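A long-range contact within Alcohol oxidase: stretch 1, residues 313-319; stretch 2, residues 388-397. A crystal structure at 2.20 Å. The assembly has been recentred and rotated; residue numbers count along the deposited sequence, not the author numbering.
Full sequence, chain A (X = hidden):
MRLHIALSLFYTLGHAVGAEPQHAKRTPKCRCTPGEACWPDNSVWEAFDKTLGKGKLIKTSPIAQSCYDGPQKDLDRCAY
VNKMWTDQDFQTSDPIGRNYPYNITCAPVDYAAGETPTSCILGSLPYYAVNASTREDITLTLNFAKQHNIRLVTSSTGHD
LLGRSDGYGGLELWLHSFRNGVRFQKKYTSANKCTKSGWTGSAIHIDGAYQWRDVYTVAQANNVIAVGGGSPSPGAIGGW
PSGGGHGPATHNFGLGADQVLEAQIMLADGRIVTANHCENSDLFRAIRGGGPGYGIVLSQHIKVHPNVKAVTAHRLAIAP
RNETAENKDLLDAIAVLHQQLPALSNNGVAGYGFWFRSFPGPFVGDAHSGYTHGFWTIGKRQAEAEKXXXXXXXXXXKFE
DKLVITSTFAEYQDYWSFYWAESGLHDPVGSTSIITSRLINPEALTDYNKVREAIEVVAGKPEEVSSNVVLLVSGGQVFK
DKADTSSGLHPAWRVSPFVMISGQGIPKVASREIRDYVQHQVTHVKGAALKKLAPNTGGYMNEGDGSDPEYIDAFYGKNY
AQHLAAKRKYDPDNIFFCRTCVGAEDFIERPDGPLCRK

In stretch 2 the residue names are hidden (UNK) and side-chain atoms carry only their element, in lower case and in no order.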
# COMPACT_ATOMS: atom_id res chain seq x y z
N ALA A 313 5.02 -17.01 17.13
CA ALA A 313 4.68 -17.14 15.72
C ALA A 313 4.35 -18.59 15.40
O ALA A 313 4.94 -19.50 15.95
CB ALA A 313 5.85 -16.67 14.87
N HIS A 314 3.40 -18.77 14.48
CA HIS A 314 2.97 -20.07 14.01
C HIS A 314 3.26 -20.19 12.53
O HIS A 314 2.71 -19.44 11.75
CB HIS A 314 1.46 -20.22 14.21
CG HIS A 314 0.91 -21.52 13.72
ND1 HIS A 314 -0.19 -21.60 12.90
CD2 HIS A 314 1.27 -22.80 13.98
CE1 HIS A 314 -0.46 -22.87 12.65
NE2 HIS A 314 0.42 -23.62 13.29
N ARG A 315 4.13 -21.11 12.16
CA ARG A 315 4.42 -21.36 10.75
C ARG A 315 3.66 -22.60 10.27
O ARG A 315 3.88 -23.68 10.79
CB ARG A 315 5.92 -21.47 10.53
CG ARG A 315 6.66 -20.12 10.72
CD ARG A 315 6.53 -19.20 9.49
NE ARG A 315 7.46 -18.04 9.58
CZ ARG A 315 8.63 -17.92 8.91
NH1 ARG A 315 9.08 -18.86 8.05
NH2 ARG A 315 9.37 -16.82 9.06
N LEU A 316 2.79 -22.43 9.29
CA LEU A 316 1.98 -23.54 8.79
C LEU A 316 2.26 -23.72 7.32
O LEU A 316 2.33 -22.75 6.61
CB LEU A 316 0.47 -23.27 8.96
CG LEU A 316 -0.52 -24.33 8.42
CD1 LEU A 316 -0.48 -25.61 9.26
CD2 LEU A 316 -1.93 -23.77 8.40
N ALA A 317 2.38 -24.96 6.87
CA ALA A 317 2.54 -25.24 5.47
C ALA A 317 1.76 -26.49 5.10
O ALA A 317 1.75 -27.48 5.84
CB ALA A 317 4.01 -25.42 5.12
N ILE A 318 1.11 -26.41 3.95
CA ILE A 318 0.18 -27.43 3.47
C ILE A 318 0.50 -27.70 2.02
O ILE A 318 0.53 -26.75 1.22
CB ILE A 318 -1.29 -26.96 3.52
CG1 ILE A 318 -1.65 -26.39 4.89
CG2 ILE A 318 -2.22 -28.08 3.10
CD1 ILE A 318 -3.01 -25.74 4.98
N ALA A 319 0.68 -28.96 1.67
CA ALA A 319 0.91 -29.35 0.30
C ALA A 319 0.16 -30.62 -0.04
O ALA A 319 -0.05 -31.43 0.86
CB ALA A 319 2.39 -29.60 0.06
N UNK A 388 -4.80 -20.93 20.65
CA UNK A 388 -5.34 -19.90 19.77
C UNK A 388 -5.56 -20.39 18.33
O UNK A 388 -6.57 -20.03 17.72
c UNK A 388 -4.47 -18.65 19.79
N UNK A 389 -4.66 -21.23 17.84
CA UNK A 389 -4.75 -21.77 16.46
C UNK A 389 -5.39 -23.15 16.41
O UNK A 389 -5.53 -23.73 15.34
c UNK A 389 -3.39 -21.79 15.71
c UNK A 389 -2.84 -20.39 15.55
c UNK A 389 -2.34 -22.71 16.37
N UNK A 390 -5.81 -23.67 17.56
CA UNK A 390 -6.39 -24.98 17.65
C UNK A 390 -7.60 -25.13 16.75
O UNK A 390 -7.68 -26.14 16.06
c UNK A 390 -6.72 -25.36 19.09
N UNK A 391 -8.53 -24.14 16.71
CA UNK A 391 -9.68 -24.33 15.84
C UNK A 391 -9.28 -24.66 14.39
O UNK A 391 -9.92 -25.52 13.76
c UNK A 391 -10.42 -22.99 15.93
c UNK A 391 -8.57 -22.81 17.35
c UNK A 391 -10.02 -22.45 17.26
N UNK A 392 -8.21 -24.04 13.91
CA UNK A 392 -7.64 -24.36 12.58
C UNK A 392 -6.96 -25.72 12.50
O UNK A 392 -7.24 -26.48 11.57
c UNK A 392 -7.05 -23.74 9.61
c UNK A 392 -5.12 -22.36 10.40
c UNK A 392 -6.65 -23.28 12.11
c UNK A 392 -6.04 -23.52 10.72
N UNK A 393 -6.06 -26.04 13.42
CA UNK A 393 -5.36 -27.37 13.36
C UNK A 393 -6.29 -28.54 13.53
O UNK A 393 -6.15 -29.57 12.86
c UNK A 393 -4.21 -27.42 14.37
c UNK A 393 -3.51 -25.02 11.74
c UNK A 393 -3.21 -26.28 14.22
s UNK A 393 -2.49 -26.14 12.57
N UNK A 394 -7.30 -28.36 14.39
CA UNK A 394 -8.33 -29.36 14.56
C UNK A 394 -9.11 -29.57 13.26
O UNK A 394 -9.40 -30.71 12.90
c UNK A 394 -9.30 -28.99 15.68
o UNK A 394 -7.57 -29.57 17.28
n UNK A 394 -9.31 -28.36 18.02
c UNK A 394 -8.64 -28.98 17.06
N UNK A 395 -9.44 -28.49 12.56
CA UNK A 395 -10.19 -28.61 11.31
C UNK A 395 -9.35 -29.25 10.23
O UNK A 395 -9.89 -29.96 9.38
c UNK A 395 -10.74 -27.27 10.85
N UNK A 396 -8.04 -29.03 10.28
CA UNK A 396 -7.10 -29.66 9.35
C UNK A 396 -6.76 -31.11 9.59
O UNK A 396 -6.25 -31.73 8.68
c UNK A 396 -5.79 -28.87 9.30
c UNK A 396 -6.30 -27.66 7.11
c UNK A 396 -4.67 -26.70 8.78
c UNK A 396 -5.94 -27.51 8.59
N UNK A 397 -7.05 -31.67 10.76
CA UNK A 397 -6.88 -33.12 11.00
C UNK A 397 -7.61 -33.99 9.97
O UNK A 397 -7.14 -35.07 9.66
n UNK A 397 -7.05 -33.02 17.32
c UNK A 397 -6.52 -32.99 13.53
c UNK A 397 -6.43 -32.63 16.03
c UNK A 397 -7.21 -33.22 14.87
c UNK A 397 -7.36 -33.54 12.40

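Position 388 carries a single side-chain carbon, out of reach of stretch 1; one carbon and nothing beyond it defines Ala388. Position 389 has three carbons, one bonded to the other two, so the fork lies at CB. One branch carbon sits over the face of the His314 ring, 5° off its normal, and the other comes near ND1. A fork of two carbons at CB is Val389: its CG2 is 4.1 Å from the centroid of the His314 ring, a CH-pi contact, and its CG1 is 3.9 Å from His314 ND1.

Position 390 again holds one carbon, without a contact, and is Ala390. At 391 three carbons close a ring onto the backbone N, which identifies Pro391. Its nitrogen has no hydrogen to donate, consistent with the helix being kinked here, where the N atoms of 391 and 392 lack bonds to the preceding turn.

Position 392 has four carbons forked at the second, with CA-to-CB directed toward the strand. This could be only a leucine skeleton: Leu392, whose CD2 lies 4.0 Å from Leu316 CD2. Position 393 shows two carbons, a sulfur and a terminal carbon in an unbranched chain, the thioether of Met393. Its CA-to-CB bond points sideways, but chi1 and chi2, both m, help bring the end nearer: CE is 3.8 Å from His314 CE1 and 3.9 Å from Leu316 CD2. SD lies 4.7 Å from the His314 ring centroid, 75° off the normal, hence at the ring edge.

Position 394 has two carbons, the second bearing one oxygen and one nitrogen; this amide is short enough to be Asn394, exposed and without contact. A lone carbon at 395 gives Ala395, also out of reach. Position 396 repeats the four-carbon fork and approaches two strand side chains: it is Leu396, with CD1 4.0 Å from Leu316 CD2 and 4.3 Å from Ile318 CD1. Position 397 ends a row of four carbons in nitrogen, and this extended chain is Lys397, which does not touch the strand.

The contact is side-chain packing, with no hydrogen bonds across it. Helix and strand run nearly parallel, 12° between their directions and 11.3 Å apart at closest approach, so alternate strand residues His314, Leu316 and Ile318 meet successive parts of the helix. Val389 and Met393 pack against the histidine's face and edge, while Leu316 CD2 touches Leu392, Met393 and Leu396. Together the two surfaces bury 250 Å².

Stretch 2, residues 388-397: AVAPLMNALK
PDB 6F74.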